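Local coordinates for COMPASS component SPP1 (Saccharomyces cerevisiae S288c, PDB 6J2P), which recognises methylated or unmethylated histone H3 tails through its PHD finger, as a subunit of the Set1C/COMPASS histone methyltransferase, at residues 27-32 / 47-52; 40-45 / 67-72. All coordinates share one frame; numbering follows the deposited sequence.

Interaction 1: residues 27-32 / 47-52; sequences YCICKR and DWFHFT. With ZN (zinc ion), chain K.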
ATOM      1  N   TYR A  27      -1.923  14.041  -9.320  1.00 55.25           N
ATOM      2  CA  TYR A  27      -1.103  12.982  -8.751  1.00 49.21           C
ATOM      3  C   TYR A  27      -1.205  11.743  -9.633  1.00 52.57           C
ATOM      4  O   TYR A  27      -1.916  11.732 -10.641  1.00 49.30           O
ATOM      5  CB  TYR A  27      -1.532  12.657  -7.316  1.00 49.39           C
ATOM      6  CG  TYR A  27      -1.513  13.835  -6.374  1.00 57.44           C
ATOM      7  CD1 TYR A  27      -2.642  14.623  -6.192  1.00 57.34           C
ATOM      8  CD2 TYR A  27      -0.368  14.153  -5.654  1.00 57.09           C
ATOM      9  CE1 TYR A  27      -2.631  15.700  -5.327  1.00 61.62           C
ATOM     10  CE2 TYR A  27      -0.348  15.227  -4.784  1.00 66.43           C
ATOM     11  CZ  TYR A  27      -1.483  15.997  -4.624  1.00 63.77           C
ATOM     12  OH  TYR A  27      -1.467  17.067  -3.761  1.00 71.77           O
ATOM     13  N   CYS A  28      -0.475  10.696  -9.242  1.00 52.09           N
ATOM     14  CA  CYS A  28      -0.620   9.365  -9.826  1.00 49.09           C
ATOM     15  C   CYS A  28      -0.186   9.309 -11.287  1.00 51.34           C
ATOM     16  O   CYS A  28       0.265  10.312 -11.851  1.00 58.07           O
ATOM     17  CB  CYS A  28      -2.071   8.887  -9.683  1.00 43.66           C
ATOM     18  SG  CYS A  28      -2.346   7.140 -10.022  1.00 45.11           S
ATOM     19  N   ILE A  29      -0.299   8.128 -11.898  1.00 46.59           N
ATOM     20  CA  ILE A  29      -0.002   7.983 -13.319  1.00 52.88           C
ATOM     21  C   ILE A  29      -1.112   8.559 -14.188  1.00 56.83           C
ATOM     22  O   ILE A  29      -0.864   8.901 -15.353  1.00 48.90           O
ATOM     23  CB  ILE A  29       0.232   6.508 -13.684  1.00 50.19           C
ATOM     24  CG1 ILE A  29      -0.802   5.617 -12.991  1.00 49.58           C
ATOM     25  CG2 ILE A  29       1.642   6.081 -13.308  1.00 52.41           C
ATOM     26  CD1 ILE A  29      -0.794   4.181 -13.469  1.00 46.75           C
ATOM     27  N   CYS A  30      -2.330   8.672 -13.651  1.00 54.59           N
ATOM     28  CA  CYS A  30      -3.438   9.294 -14.363  1.00 52.98           C
ATOM     29  C   CYS A  30      -3.312  10.809 -14.430  1.00 54.08           C
ATOM     30  O   CYS A  30      -3.945  11.433 -15.290  1.00 49.51           O
ATOM     31  CB  CYS A  30      -4.764   8.922 -13.691  1.00 51.00           C
ATOM     32  SG  CYS A  30      -4.904   9.465 -11.960  1.00 44.11           S
ATOM     33  N   LYS A  31      -2.510  11.405 -13.548  1.00 56.59           N
ATOM     34  CA  LYS A  31      -2.344  12.856 -13.467  1.00 58.97           C
ATOM     35  C   LYS A  31      -3.699  13.551 -13.328  1.00 57.65           C
ATOM     36  O   LYS A  31      -4.019  14.515 -14.027  1.00 55.60           O
ATOM     37  CB  LYS A  31      -1.542  13.377 -14.664  1.00 53.59           C
ATOM     38  CG  LYS A  31      -0.182  12.683 -14.814  1.00 51.19           C
ATOM     39  CD  LYS A  31       0.938  13.325 -13.989  1.00 64.19           C
ATOM     40  CE  LYS A  31       0.800  14.835 -13.879  1.00 81.82           C
ATOM     41  NZ  LYS A  31       1.698  15.445 -12.834  1.00 73.13           N
ATOM     42  N   ARG A  32      -4.512  13.022 -12.415  1.00 56.57           N
ATOM     43  CA  ARG A  32      -5.783  13.578 -11.986  1.00 46.94           C
ATOM     44  C   ARG A  32      -5.680  14.055 -10.540  1.00 50.88           C
ATOM     45  O   ARG A  32      -4.827  13.584  -9.782  1.00 48.29           O
ATOM     46  CB  ARG A  32      -6.901  12.531 -12.110  1.00 48.02           C
ATOM     47  CG  ARG A  32      -7.308  12.213 -13.544  1.00 50.54           C
ATOM     48  CD  ARG A  32      -7.990  10.853 -13.650  1.00 52.84           C
ATOM     49  NE  ARG A  32      -8.442  10.361 -12.349  1.00 62.66           N
ATOM     50  CZ  ARG A  32      -8.728   9.089 -12.090  1.00 56.84           C
ATOM     51  NH1 ARG A  32      -8.610   8.176 -13.044  1.00 54.49           N
ATOM     52  NH2 ARG A  32      -9.131   8.728 -10.878  1.00 58.49           N
ATOM     53  N   ASP A  47       5.248  11.154  -4.635  1.00 55.13           N
ATOM     54  CA  ASP A  47       3.972  11.241  -5.325  1.00 57.76           C
ATOM     55  C   ASP A  47       2.929  10.364  -4.633  1.00 50.73           C
ATOM     56  O   ASP A  47       3.224   9.616  -3.697  1.00 51.44           O
ATOM     57  CB  ASP A  47       4.126  10.838  -6.793  1.00 55.65           C
ATOM     58  CG  ASP A  47       3.152  11.563  -7.706  1.00 55.85           C
ATOM     59  OD1 ASP A  47       3.297  11.450  -8.943  1.00 52.79           O
ATOM     60  OD2 ASP A  47       2.242  12.244  -7.188  1.00 57.87           O
ATOM     61  N   TRP A  48       1.690  10.468  -5.107  1.00 46.43           N
ATOM     62  CA  TRP A  48       0.573   9.708  -4.567  1.00 51.38           C
ATOM     63  C   TRP A  48      -0.191   9.070  -5.715  1.00 46.85           C
ATOM     64  O   TRP A  48      -0.370   9.687  -6.767  1.00 50.41           O
ATOM     65  CB  TRP A  48      -0.352  10.596  -3.728  1.00 53.11           C
ATOM     66  CG  TRP A  48       0.306  11.089  -2.480  1.00 53.97           C
ATOM     67  CD1 TRP A  48       1.168  12.141  -2.370  1.00 58.57           C
ATOM     68  CD2 TRP A  48       0.172  10.539  -1.165  1.00 50.25           C
ATOM     69  NE1 TRP A  48       1.575  12.284  -1.065  1.00 67.15           N
ATOM     70  CE2 TRP A  48       0.976  11.313  -0.304  1.00 58.00           C
ATOM     71  CE3 TRP A  48      -0.555   9.471  -0.630  1.00 51.65           C
ATOM     72  CZ2 TRP A  48       1.076  11.052   1.060  1.00 55.12           C
ATOM     73  CZ3 TRP A  48      -0.452   9.212   0.726  1.00 57.34           C
ATOM     74  CH2 TRP A  48       0.356  10.000   1.555  1.00 56.14           C
ATOM     75  N   PHE A  49      -0.638   7.833  -5.508  1.00 43.88           N
ATOM     76  CA  PHE A  49      -1.203   7.025  -6.578  1.00 45.23           C
ATOM     77  C   PHE A  49      -2.497   6.370  -6.118  1.00 49.26           C
ATOM     78  O   PHE A  49      -2.571   5.829  -5.010  1.00 44.64           O
ATOM     79  CB  PHE A  49      -0.201   5.955  -7.042  1.00 41.36           C
ATOM     80  CG  PHE A  49       1.109   6.524  -7.516  1.00 49.02           C
ATOM     81  CD1 PHE A  49       1.338   6.737  -8.864  1.00 43.53           C
ATOM     82  CD2 PHE A  49       2.108   6.850  -6.611  1.00 50.12           C
ATOM     83  CE1 PHE A  49       2.533   7.268  -9.303  1.00 45.12           C
ATOM     84  CE2 PHE A  49       3.307   7.379  -7.043  1.00 45.76           C
ATOM     85  CZ  PHE A  49       3.519   7.592  -8.392  1.00 45.74           C
ATOM     86  N   HIS A  50      -3.510   6.418  -6.980  1.00 50.55           N
ATOM     87  CA  HIS A  50      -4.796   5.808  -6.668  1.00 46.70           C
ATOM     88  C   HIS A  50      -4.684   4.290  -6.656  1.00 50.02           C
ATOM     89  O   HIS A  50      -3.957   3.698  -7.459  1.00 48.83           O
ATOM     90  CB  HIS A  50      -5.854   6.239  -7.682  1.00 43.02           C
ATOM     91  CG  HIS A  50      -6.068   7.720  -7.745  1.00 47.15           C
ATOM     92  ND1 HIS A  50      -5.676   8.482  -8.824  1.00 51.23           N
ATOM     93  CD2 HIS A  50      -6.631   8.578  -6.863  1.00 43.93           C
ATOM     94  CE1 HIS A  50      -5.987   9.747  -8.603  1.00 46.28           C
ATOM     95  NE2 HIS A  50      -6.565   9.832  -7.420  1.00 40.10           N
ATOM     96  N   PHE A  51      -5.413   3.661  -5.729  1.00 52.82           N
ATOM     97  CA  PHE A  51      -5.494   2.205  -5.713  1.00 52.07           C
ATOM     98  C   PHE A  51      -6.046   1.675  -7.029  1.00 47.19           C
ATOM     99  O   PHE A  51      -5.509   0.717  -7.597  1.00 41.96           O
ATOM    100  CB  PHE A  51      -6.374   1.742  -4.553  1.00 57.36           C
ATOM    101  CG  PHE A  51      -5.616   1.368  -3.318  1.00 56.26           C
ATOM    102  CD1 PHE A  51      -5.651   0.073  -2.835  1.00 67.14           C
ATOM    103  CD2 PHE A  51      -4.879   2.311  -2.628  1.00 52.77           C
ATOM    104  CE1 PHE A  51      -4.961  -0.278  -1.688  1.00 66.48           C
ATOM    105  CE2 PHE A  51      -4.197   1.966  -1.474  1.00 46.35           C
ATOM    106  CZ  PHE A  51      -4.227   0.669  -1.012  1.00 57.50           C
ATOM    107  N   THR A  52      -7.118   2.296  -7.530  1.00 51.24           N
ATOM    108  CA  THR A  52      -7.765   1.811  -8.745  1.00 56.23           C
ATOM    109  C   THR A  52      -6.846   1.913  -9.956  1.00 54.04           C
ATOM    110  O   THR A  52      -6.911   1.067 -10.856  1.00 60.83           O
ATOM    111  CB  THR A  52      -9.058   2.587  -8.994  1.00 44.07           C
ATOM    112  OG1 THR A  52      -8.792   3.991  -8.917  1.00 50.87           O
ATOM    113  CG2 THR A  52     -10.105   2.219  -7.953  1.00 31.24           C
TER
HETATM  114 ZN    ZN K 203      -4.684   7.687 -10.464  1.00 49.97          ZN

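Interaction 2: residues 40-45 / 67-72; sequences VGCDGC and FYCPYC. With ZN (zinc ion), chain I.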
ATOM      1  N   VAL A  40      -1.959   5.662  -2.149  1.00 55.42           N
ATOM      2  CA  VAL A  40      -0.697   5.388  -1.469  1.00 53.00           C
ATOM      3  C   VAL A  40       0.305   6.455  -1.874  1.00 53.25           C
ATOM      4  O   VAL A  40       0.268   6.978  -2.991  1.00 54.90           O
ATOM      5  CB  VAL A  40      -0.105   3.996  -1.788  1.00 42.81           C
ATOM      6  CG1 VAL A  40       0.876   3.572  -0.700  1.00 43.11           C
ATOM      7  CG2 VAL A  40      -1.182   2.970  -1.970  1.00 51.07           C
ATOM      8  N   GLY A  41       1.223   6.761  -0.959  1.00 45.85           N
ATOM      9  CA  GLY A  41       2.358   7.612  -1.262  1.00 51.53           C
ATOM     10  C   GLY A  41       3.572   6.766  -1.560  1.00 54.18           C
ATOM     11  O   GLY A  41       3.921   5.861  -0.793  1.00 56.02           O
ATOM     12  N   CYS A  42       4.211   7.047  -2.693  1.00 53.19           N
ATOM     13  CA  CYS A  42       5.427   6.337  -3.053  1.00 49.41           C
ATOM     14  C   CYS A  42       6.564   6.730  -2.117  1.00 52.05           C
ATOM     15  O   CYS A  42       6.587   7.827  -1.553  1.00 62.89           O
ATOM     16  CB  CYS A  42       5.813   6.627  -4.501  1.00 46.53           C
ATOM     17  SG  CYS A  42       7.178   5.607  -5.123  1.00 43.04           S
ATOM     18  N   ASP A  43       7.513   5.811  -1.945  1.00 51.05           N
ATOM     19  CA  ASP A  43       8.661   6.064  -1.086  1.00 57.46           C
ATOM     20  C   ASP A  43       9.910   6.472  -1.856  1.00 56.02           C
ATOM     21  O   ASP A  43      10.827   7.043  -1.257  1.00 57.55           O
ATOM     22  CB  ASP A  43       8.961   4.827  -0.230  1.00 57.24           C
ATOM     23  CG  ASP A  43       7.971   4.657   0.913  1.00 62.30           C
ATOM     24  OD1 ASP A  43       7.623   5.671   1.554  1.00 64.67           O
ATOM     25  OD2 ASP A  43       7.538   3.512   1.168  1.00 60.71           O
ATOM     26  N   GLY A  44       9.970   6.201  -3.158  1.00 45.94           N
ATOM     27  CA  GLY A  44      11.053   6.706  -3.978  1.00 53.06           C
ATOM     28  C   GLY A  44      10.890   8.193  -4.212  1.00 58.48           C
ATOM     29  O   GLY A  44      11.610   9.008  -3.625  1.00 65.23           O
ATOM     30  N   CYS A  45       9.946   8.556  -5.076  1.00 55.15           N
ATOM     31  CA  CYS A  45       9.502   9.936  -5.179  1.00 51.75           C
ATOM     32  C   CYS A  45       8.457  10.204  -4.099  1.00 56.20           C
ATOM     33  O   CYS A  45       8.074   9.314  -3.335  1.00 61.19           O
ATOM     34  CB  CYS A  45       8.953  10.217  -6.575  1.00 49.52           C
ATOM     35  SG  CYS A  45       7.440   9.302  -6.982  1.00 49.11           S
ATOM     36  N   PHE A  67       5.467   1.115  -0.341  1.00 41.18           N
ATOM     37  CA  PHE A  67       5.033   1.088  -1.728  1.00 43.81           C
ATOM     38  C   PHE A  67       6.031   1.826  -2.612  1.00 47.33           C
ATOM     39  O   PHE A  67       6.588   2.856  -2.219  1.00 36.96           O
ATOM     40  CB  PHE A  67       3.644   1.711  -1.876  1.00 45.46           C
ATOM     41  CG  PHE A  67       3.212   1.896  -3.301  1.00 43.13           C
ATOM     42  CD1 PHE A  67       2.789   0.816  -4.058  1.00 40.40           C
ATOM     43  CD2 PHE A  67       3.234   3.151  -3.886  1.00 41.86           C
ATOM     44  CE1 PHE A  67       2.392   0.983  -5.374  1.00 36.43           C
ATOM     45  CE2 PHE A  67       2.841   3.326  -5.200  1.00 47.35           C
ATOM     46  CZ  PHE A  67       2.420   2.239  -5.945  1.00 36.64           C
ATOM     47  N   TYR A  68       6.249   1.286  -3.809  1.00 43.92           N
ATOM     48  CA  TYR A  68       7.104   1.909  -4.811  1.00 44.91           C
ATOM     49  C   TYR A  68       6.370   1.885  -6.142  1.00 45.37           C
ATOM     50  O   TYR A  68       6.005   0.811  -6.634  1.00 44.03           O
ATOM     51  CB  TYR A  68       8.453   1.192  -4.911  1.00 46.97           C
ATOM     52  CG  TYR A  68       9.375   1.500  -3.753  1.00 51.53           C
ATOM     53  CD1 TYR A  68      10.020   2.728  -3.664  1.00 51.09           C
ATOM     54  CD2 TYR A  68       9.592   0.571  -2.743  1.00 52.61           C
ATOM     55  CE1 TYR A  68      10.861   3.020  -2.607  1.00 46.87           C
ATOM     56  CE2 TYR A  68      10.431   0.855  -1.681  1.00 61.60           C
ATOM     57  CZ  TYR A  68      11.064   2.081  -1.618  1.00 58.55           C
ATOM     58  OH  TYR A  68      11.900   2.373  -0.565  1.00 64.75           O
ATOM     59  N   CYS A  69       6.151   3.069  -6.717  1.00 46.94           N
ATOM     60  CA  CYS A  69       5.375   3.186  -7.939  1.00 52.49           C
ATOM     61  C   CYS A  69       6.098   2.497  -9.098  1.00 48.41           C
ATOM     62  O   CYS A  69       7.299   2.228  -9.017  1.00 46.71           O
ATOM     63  CB  CYS A  69       5.123   4.659  -8.257  1.00 43.71           C
ATOM     64  SG  CYS A  69       6.534   5.567  -8.920  1.00 39.11           S
ATOM     65  N   PRO A  70       5.379   2.183 -10.181  1.00 50.93           N
ATOM     66  CA  PRO A  70       6.032   1.508 -11.315  1.00 57.34           C
ATOM     67  C   PRO A  70       7.207   2.276 -11.890  1.00 52.55           C
ATOM     68  O   PRO A  70       8.165   1.657 -12.372  1.00 54.60           O
ATOM     69  CB  PRO A  70       4.898   1.364 -12.342  1.00 51.80           C
ATOM     70  CG  PRO A  70       3.833   2.320 -11.891  1.00 49.45           C
ATOM     71  CD  PRO A  70       3.931   2.328 -10.403  1.00 41.75           C
ATOM     72  N   TYR A  71       7.170   3.607 -11.852  1.00 49.11           N
ATOM     73  CA  TYR A  71       8.267   4.394 -12.399  1.00 56.01           C
ATOM     74  C   TYR A  71       9.480   4.433 -11.476  1.00 56.41           C
ATOM     75  O   TYR A  71      10.595   4.668 -11.953  1.00 61.34           O
ATOM     76  CB  TYR A  71       7.788   5.814 -12.703  1.00 54.92           C
ATOM     77  CG  TYR A  71       6.811   5.892 -13.853  1.00 60.68           C
ATOM     78  CD1 TYR A  71       7.037   5.188 -15.030  1.00 58.53           C
ATOM     79  CD2 TYR A  71       5.658   6.665 -13.760  1.00 57.60           C
ATOM     80  CE1 TYR A  71       6.145   5.252 -16.083  1.00 65.39           C
ATOM     81  CE2 TYR A  71       4.760   6.736 -14.809  1.00 60.16           C
ATOM     82  CZ  TYR A  71       5.008   6.026 -15.967  1.00 70.76           C
ATOM     83  OH  TYR A  71       4.119   6.091 -17.017  1.00 86.82           O
ATOM     84  N   CYS A  72       9.291   4.207 -10.175  1.00 51.01           N
ATOM     85  CA  CYS A  72      10.426   4.128  -9.264  1.00 49.02           C
ATOM     86  C   CYS A  72      11.060   2.744  -9.271  1.00 51.68           C
ATOM     87  O   CYS A  72      12.281   2.625  -9.116  1.00 58.41           O
ATOM     88  CB  CYS A  72       9.992   4.506  -7.847  1.00 44.97           C
ATOM     89  SG  CYS A  72       9.836   6.292  -7.582  1.00 50.06           S
TER
HETATM   90 ZN    ZN I 201       7.622   6.924  -7.072  1.00 52.15          ZN

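Interaction 1: residues 27-32 / 47-52
C28 and F49 mark the closest approach of the two backbones, their CA atoms 4.0 Å apart, where the irregular segment 27-32 runs beside the short strand 48-50. This is the first zinc site of the PHD finger, in which C28, C30 and H50, with C53 from the helix that follows, hold a zinc ion. The backbone N of C28 lies 2.7 Å from the carbonyl O of W48. Two residues further on, the N-H of H50 points at C28 SG, a hydrogen bond of 3.3 Å with an angle of 153° at the hydrogen, which would probably temper the charge of the metal-bound thiolate. SG stands anti to the backbone N of C28 (chi1 -167°), and in that position it meets both the zinc and this N-H. H50 binds the metal through ND1, and C30 SG lies in the plane of the imidazole at its edge. Over one face of that ring comes NH2 of R32, with guanidinium and ring planes only 20° apart. F49 leans its CD1 against C28 CA. At the other end, Y27 and W48 lie side by side, yet their rings are perpendicular: the edge of the indole is turned to the phenol face in an offset edge-to-face pair. Both pack against a modified side chain of the bound peptide, consistent with an aromatic cage for the methylated lysine. D47 sits at the edge of the Y27 ring, OD2 3.6 Å from CD2, and the same OD2 accepts the N-H of W48 at 2.8 Å from above its carboxylate plane.

Interaction 2: residues 40-45 / 67-72
The ring of F67 receives C42 CA and the carbonyl O of G41 at its edge, near the ring plane, while V40 CG1 approaches it obliquely and lies 3.5 Å from F67 CB. Y68 has G44 CA at its edge, in plane; its CE1 reaches obliquely to D43 CB, 3.5 Å away, and to the backbone N of G44. An alanine in place of Y68 would probably open a gap beside D43 CB and the G44 backbone, since all the ring atoms that meet them would go. The backbones join through D43 N, which donates to F67 O at 3.1 Å. Here two CxxC pairs, C42 with C45 and C69 with C72, build the second zinc site of the PHD finger, all four SG atoms 2.4 to 2.5 Å from the ion. C42 SG, anti to its own backbone N (chi1 -172°), also accepts the N-H of C69 almost straight on, at 3.2 Å and 171°, and a weak bond from G44 N. C72 SG takes a weak one from C45 N. The carboxylate of D43 forms a salt bridge through OD1 with a basic side chain of the bound peptide.

In the fold
Interactions 1 and 2 share the two-stranded sheet of the PHD finger: strand 48-50 serves the first, strand 39-41 the second, and F49 N to V40 O and D47 O to C42 N are probable hydrogen bonds between them. Their segments alternate along the chain, the interleaved ligand order of PHD fingers. Interaction 2 is the buried contact, with a four-cysteine zinc site; interaction 1 is only partly buried and uses three cysteines and a histidine. F49 lies between the sites, touching C28 in one and C42, F67 and C69 in the other. Both reach the peptide, but 27-32 / 47-52 offers aromatic packing, whereas 40-45 / 67-72 offers backbone bonds and an acidic side chain.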